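Local coordinates for ribosome-inactivating protein 3 (Zea mays, PDB 2PQI) that belongs to the plant ribosome-inactivating protein family and folds as a single chain with a mixed beta-sheet and many helices, at residues A[3-8]-A[20-25]. Residues are numbered along the deposited sequence; the frame is centred on the assembly and turned at random.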
ATOM      1  N   PHE A   3      11.567  -9.437   5.983  1.00 33.51           N
ATOM      2  CA  PHE A   3      10.449  -9.519   6.909  1.00 32.20           C
ATOM      3  C   PHE A   3      10.488  -8.276   7.735  1.00 30.21           C
ATOM      4  O   PHE A   3      11.331  -8.161   8.596  1.00 33.50           O
ATOM      5  CB  PHE A   3      10.585 -10.702   7.852  1.00 31.30           C
ATOM      6  CG  PHE A   3       9.741 -11.847   7.476  1.00 30.55           C
ATOM      7  CD1 PHE A   3      10.115 -12.692   6.435  1.00 35.45           C
ATOM      8  CD2 PHE A   3       8.520 -12.042   8.102  1.00 33.34           C
ATOM      9  CE1 PHE A   3       9.276 -13.723   6.023  1.00 36.50           C
ATOM     10  CE2 PHE A   3       7.673 -13.065   7.698  1.00 33.52           C
ATOM     11  CZ  PHE A   3       8.051 -13.906   6.655  1.00 32.39           C
ATOM     12  N   THR A   4       9.587  -7.347   7.461  1.00 33.22           N
ATOM     13  CA  THR A   4       9.503  -6.089   8.188  1.00 33.27           C
ATOM     14  C   THR A   4       9.284  -6.424   9.658  1.00 35.27           C
ATOM     15  O   THR A   4       8.892  -7.540   9.983  1.00 40.18           O
ATOM     16  CB  THR A   4       8.301  -5.288   7.695  1.00 34.96           C
ATOM     17  OG1 THR A   4       8.364  -3.957   8.201  1.00 43.62           O
ATOM     18  CG2 THR A   4       7.033  -5.908   8.196  1.00 37.17           C
ATOM     19  N   GLU A   5       9.541  -5.491  10.564  1.00 35.80           N
ATOM     20  CA  GLU A   5       9.283  -5.829  11.950  1.00 37.67           C
ATOM     21  C   GLU A   5       7.779  -5.760  12.236  1.00 37.94           C
ATOM     22  O   GLU A   5       7.020  -5.063  11.543  1.00 33.21           O
ATOM     23  CB  GLU A   5      10.069  -4.953  12.926  1.00 42.65           C
ATOM     24  CG  GLU A   5      10.496  -3.594  12.445  1.00 53.69           C
ATOM     25  CD  GLU A   5      11.135  -2.804  13.571  1.00 59.69           C
ATOM     26  OE1 GLU A   5      12.021  -3.370  14.245  1.00 61.45           O
ATOM     27  OE2 GLU A   5      10.752  -1.635  13.787  1.00 61.42           O
ATOM     28  N   ILE A   6       7.362  -6.519  13.245  1.00 32.38           N
ATOM     29  CA  ILE A   6       5.965  -6.618  13.640  1.00 31.99           C
ATOM     30  C   ILE A   6       5.339  -5.293  14.010  1.00 32.98           C
ATOM     31  O   ILE A   6       5.999  -4.429  14.591  1.00 30.96           O
ATOM     32  CB  ILE A   6       5.805  -7.584  14.851  1.00 36.76           C
ATOM     33  CG1 ILE A   6       6.262  -8.989  14.442  1.00 34.21           C
ATOM     34  CG2 ILE A   6       4.384  -7.536  15.387  1.00 26.83           C
ATOM     35  CD1 ILE A   6       5.389 -10.095  14.946  1.00 38.33           C
ATOM     36  N   PHE A   7       4.060  -5.138  13.665  1.00 33.97           N
ATOM     37  CA  PHE A   7       3.321  -3.929  14.012  1.00 33.59           C
ATOM     38  C   PHE A   7       2.209  -4.300  14.990  1.00 33.05           C
ATOM     39  O   PHE A   7       1.239  -4.962  14.608  1.00 30.87           O
ATOM     40  CB  PHE A   7       2.679  -3.284  12.783  1.00 33.80           C
ATOM     41  CG  PHE A   7       2.026  -1.948  13.073  1.00 37.02           C
ATOM     42  CD1 PHE A   7       1.015  -1.458  12.256  1.00 36.58           C
ATOM     43  CD2 PHE A   7       2.440  -1.174  14.155  1.00 37.58           C
ATOM     44  CE1 PHE A   7       0.421  -0.216  12.510  1.00 37.96           C
ATOM     45  CE2 PHE A   7       1.853   0.068  14.417  1.00 40.59           C
ATOM     46  CZ  PHE A   7       0.838   0.547  13.586  1.00 37.90           C
ATOM     47  N   PRO A   8       2.353  -3.909  16.270  1.00 33.68           N
ATOM     48  CA  PRO A   8       1.360  -4.184  17.328  1.00 33.79           C
ATOM     49  C   PRO A   8       0.177  -3.236  17.138  1.00 33.47           C
ATOM     50  O   PRO A   8       0.111  -2.180  17.771  1.00 29.91           O
ATOM     51  CB  PRO A   8       2.128  -3.876  18.616  1.00 31.46           C
ATOM     52  CG  PRO A   8       3.573  -4.107  18.232  1.00 32.97           C
ATOM     53  CD  PRO A   8       3.633  -3.478  16.859  1.00 33.70           C
ATOM     54  N   ILE A  20       5.800   2.854   9.442  1.00 32.51           N
ATOM     55  CA  ILE A  20       6.041   3.309   8.080  1.00 31.60           C
ATOM     56  C   ILE A  20       7.526   3.584   7.853  1.00 33.08           C
ATOM     57  O   ILE A  20       8.119   3.075   6.903  1.00 33.09           O
ATOM     58  CB  ILE A  20       5.251   4.607   7.782  1.00 31.32           C
ATOM     59  CG1 ILE A  20       3.744   4.338   7.847  1.00 29.07           C
ATOM     60  CG2 ILE A  20       5.681   5.178   6.445  1.00 34.00           C
ATOM     61  CD1 ILE A  20       3.257   3.165   6.982  1.00 23.60           C
ATOM     62  N   ALA A  21       8.120   4.399   8.724  1.00 29.91           N
ATOM     63  CA  ALA A  21       9.536   4.737   8.593  1.00 33.19           C
ATOM     64  C   ALA A  21      10.392   3.480   8.633  1.00 31.96           C
ATOM     65  O   ALA A  21      11.343   3.345   7.871  1.00 35.45           O
ATOM     66  CB  ALA A  21       9.980   5.714   9.712  1.00 20.76           C
ATOM     67  N   SER A  22      10.047   2.557   9.522  1.00 32.58           N
ATOM     68  CA  SER A  22      10.804   1.318   9.640  1.00 30.44           C
ATOM     69  C   SER A  22      10.767   0.535   8.338  1.00 29.46           C
ATOM     70  O   SER A  22      11.820   0.175   7.799  1.00 24.76           O
ATOM     71  CB  SER A  22      10.252   0.438  10.760  1.00 24.76           C
ATOM     72  OG  SER A  22      11.069  -0.704  10.923  1.00 32.00           O
ATOM     73  N   VAL A  23       9.554   0.283   7.845  1.00 28.14           N
ATOM     74  CA  VAL A  23       9.346  -0.474   6.613  1.00 28.54           C
ATOM     75  C   VAL A  23       9.925   0.201   5.376  1.00 29.51           C
ATOM     76  O   VAL A  23      10.299  -0.472   4.426  1.00 31.77           O
ATOM     77  CB  VAL A  23       7.849  -0.781   6.407  1.00 24.29           C
ATOM     78  CG1 VAL A  23       7.635  -1.554   5.110  1.00 19.71           C
ATOM     79  CG2 VAL A  23       7.340  -1.581   7.599  1.00 10.22           C
ATOM     80  N   ARG A  24      10.017   1.526   5.395  1.00 30.41           N
ATOM     81  CA  ARG A  24      10.616   2.248   4.274  1.00 30.89           C
ATOM     82  C   ARG A  24      12.123   2.030   4.271  1.00 30.50           C
ATOM     83  O   ARG A  24      12.759   1.946   3.214  1.00 28.24           O
ATOM     84  CB  ARG A  24      10.353   3.742   4.392  1.00 33.56           C
ATOM     85  CG  ARG A  24       8.996   4.162   3.899  1.00 34.41           C
ATOM     86  CD  ARG A  24       8.873   5.660   3.947  1.00 32.71           C
ATOM     87  NE  ARG A  24       7.565   6.088   3.478  1.00 36.49           N
ATOM     88  CZ  ARG A  24       7.056   7.296   3.690  1.00 38.57           C
ATOM     89  NH1 ARG A  24       7.745   8.204   4.368  1.00 40.85           N
ATOM     90  NH2 ARG A  24       5.852   7.598   3.229  1.00 34.38           N
ATOM     91  N   LYS A  25      12.696   1.966   5.467  1.00 29.15           N
ATOM     92  CA  LYS A  25      14.123   1.751   5.594  1.00 34.10           C
ATOM     93  C   LYS A  25      14.498   0.416   4.961  1.00 34.00           C
ATOM     94  O   LYS A  25      15.539   0.293   4.314  1.00 32.15           O
ATOM     95  CB  LYS A  25      14.526   1.751   7.061  1.00 37.20           C
ATOM     96  CG  LYS A  25      15.303   2.965   7.469  1.00 42.72           C
ATOM     97  CD  LYS A  25      14.604   3.676   8.598  1.00 47.61           C
ATOM     98  CE  LYS A  25      15.447   3.689   9.850  1.00 49.30           C
ATOM     99  NZ  LYS A  25      14.617   4.146  10.999  1.00 48.27           N
TER
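Glu5 and Ser22 meet through one side-chain hydrogen bond where strand 2-8, an outermost strand of the mixed sheet, faces helix 16-28. Strand, helix and the parallel neighbouring strand 52-58 together make a beta-alpha-beta crossover, and residues 3-8 and 20-25 lie on its first two elements. Ser22 OG donates to Glu5 OE2 at 3.0 Å. The hydroxyl approaches from above the carboxylate, 51° out of its plane. Ser22 holds OG opposite its own backbone N (chi1 -175°), which carries the oxygen off the helix toward the strand. Glu5 gets there differently: CG is turned to within 25° of eclipsing the backbone N, and the chain then runs extended through CD. It passes alongside the serine, with Glu5 CG 3.3 Å and Glu5 CD 3.4 Å from Ser22 OG. The same Glu5 OE2 is also joined to Tyr14 OH by a weak hydrogen bond, so a second hydroxyl, more loosely, meets the end of this exposed side chain. Deeper in, Thr4 faces Val23, and both are buried. These are the nearest residues of the two segments, with Thr4 CA and Val23 CA 5.8 Å apart. Val23 puts CG2 on the strand side, and Thr4 presents OG1 and CB to that methyl; the modelled gap to OG1 is too short to be trusted. Thr4 also touches Thr55 and Val23 touches Leu53, which brings both against strand 52-58. Farther along the strand, the Phe7 ring stacks on that of Phe19, just before residues 20-25. Val23 CG2 lies 3.8 Å from Thr4 CB.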